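Local atomic coordinates of complement C1r subcomponent (Homo sapiens, PDB entry 6F1D), a protein that probably acts as a serine protease of the complement system that activates C1s within the C1 complex. Residues A[66-70]-A[71-75]. Residues are numbered along the deposited sequence; the frame is centred on the assembly and turned at random.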
# COMPACT_ATOMS: atom_id res chain seq x y z
N GLN A 66 -4.39 0.43 3.92
CA GLN A 66 -4.61 -0.74 4.75
C GLN A 66 -3.97 -1.93 4.06
O GLN A 66 -4.05 -2.05 2.84
CB GLN A 66 -6.10 -1.01 4.94
CG GLN A 66 -6.89 0.20 5.28
CD GLN A 66 -8.31 -0.16 5.58
OE1 GLN A 66 -8.82 -1.20 5.11
NE2 GLN A 66 -8.97 0.68 6.36
N ILE A 67 -3.30 -2.78 4.83
CA ILE A 67 -2.57 -3.92 4.27
C ILE A 67 -3.10 -5.21 4.89
O ILE A 67 -3.25 -5.30 6.12
CB ILE A 67 -1.07 -3.78 4.51
CG1 ILE A 67 -0.61 -2.42 3.92
CG2 ILE A 67 -0.35 -5.01 3.95
CD1 ILE A 67 0.90 -2.22 3.79
N TYR A 68 -3.39 -6.20 4.04
CA TYR A 68 -3.97 -7.48 4.44
C TYR A 68 -3.05 -8.58 3.95
O TYR A 68 -2.53 -8.52 2.83
CB TYR A 68 -5.34 -7.71 3.84
CG TYR A 68 -6.35 -6.74 4.37
CD1 TYR A 68 -6.44 -5.46 3.81
CD2 TYR A 68 -7.14 -7.05 5.43
CE1 TYR A 68 -7.38 -4.52 4.33
CE2 TYR A 68 -8.11 -6.12 5.95
CZ TYR A 68 -8.19 -4.86 5.38
OH TYR A 68 -9.07 -3.93 5.84
N ALA A 69 -2.81 -9.56 4.80
CA ALA A 69 -2.01 -10.72 4.43
C ALA A 69 -2.92 -11.92 4.57
O ALA A 69 -3.35 -12.25 5.67
CB ALA A 69 -0.77 -10.86 5.30
N ASN A 70 -3.19 -12.55 3.44
CA ASN A 70 -4.18 -13.62 3.34
C ASN A 70 -5.44 -13.29 4.13
O ASN A 70 -5.96 -14.09 4.90
CB ASN A 70 -3.58 -14.95 3.77
CG ASN A 70 -3.89 -16.05 2.78
OD1 ASN A 70 -4.98 -16.08 2.20
ND2 ASN A 70 -2.91 -16.93 2.54
N GLY A 71 -5.93 -12.08 3.94
CA GLY A 71 -7.18 -11.69 4.53
C GLY A 71 -7.11 -11.13 5.94
O GLY A 71 -8.12 -10.61 6.43
N LYS A 72 -5.96 -11.19 6.61
CA LYS A 72 -5.83 -10.69 7.97
C LYS A 72 -5.24 -9.29 7.93
O LYS A 72 -4.25 -9.06 7.23
CB LYS A 72 -4.94 -11.62 8.79
CG LYS A 72 -4.54 -11.07 10.14
CD LYS A 72 -3.09 -11.48 10.45
CE LYS A 72 -2.80 -11.39 11.93
NZ LYS A 72 -2.51 -9.98 12.32
N ASN A 73 -5.85 -8.34 8.65
CA ASN A 73 -5.38 -6.96 8.63
C ASN A 73 -4.05 -6.86 9.37
O ASN A 73 -3.97 -7.16 10.56
CB ASN A 73 -6.42 -6.05 9.28
CG ASN A 73 -6.08 -4.57 9.18
OD1 ASN A 73 -4.93 -4.18 9.37
ND2 ASN A 73 -7.08 -3.75 8.88
N ILE A 74 -3.00 -6.43 8.69
CA ILE A 74 -1.70 -6.30 9.36
C ILE A 74 -1.25 -4.85 9.44
O ILE A 74 -0.06 -4.59 9.60
CB ILE A 74 -0.62 -7.16 8.68
CG1 ILE A 74 -0.39 -6.70 7.23
CG2 ILE A 74 -0.98 -8.66 8.76
CD1 ILE A 74 0.77 -7.35 6.57
N GLY A 75 -2.14 -3.88 9.30
CA GLY A 75 -1.74 -2.50 9.51
C GLY A 75 -2.59 -1.49 8.75
O GLY A 75 -3.06 -1.78 7.65
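Ile67 faces two residues at once, Ile74 and Gly75, so this tight hairpin carries a beta bulge close to its turn. Ile67 O takes the N-H of Ile74 at 2.8 Å, while Ile67 N gives its hydrogen to Gly75 O at 3.0 Å. The N-H of Gly75 goes instead to OD1 of Asn73, 2.8 Å from Gly75 N, forming an Asx turn; with chi1 at -174°, the Asn73 amide swings away from its own N and alongside the chain that follows. The positive phi of Gly75 belongs to glycine territory.

Nearer the bend the pairing is regular: Ala69 and Lys72 exchange two backbone bonds around a type I' turn, with Asn70 and Gly71 at its corners, both in left-handed conformations. Tyr68 and Asn73 form the non-hydrogen-bonded pair. The phenol ring and the Asn73 side chain run obliquely past each other, CE2 of Tyr68 lying 3.7 Å from CB of Asn73, with ring and amide planes 59° apart. Tyr68 OH donates to OE1 of Gln66 (2.8 Å), coming from above the carbonyl plane, while Gln66 NE2 is held by Glu76. On the other face, Ile74 turns CG1 between its N and carbonyl carbon (chi1 62°), bringing CD1 to 3.7 Å from Ile67 CG2 and 4.0 Å from Ala69 CB.

Strand 64-69 also bonds to strand 92-98 through Gln66 and Tyr68, whereas 72-77 is an outermost strand of this CUB-domain sheet. Tyr68, Asn73 and Gln66 thus gather polar groups on one face, while Ile67, Ala69 and Ile74 pack on the other, from which the end of Lys72 leads away; at the bulge, Ile67 O bonds the N-H of Ile74 and Asn73 OD1 receives that of Gly75.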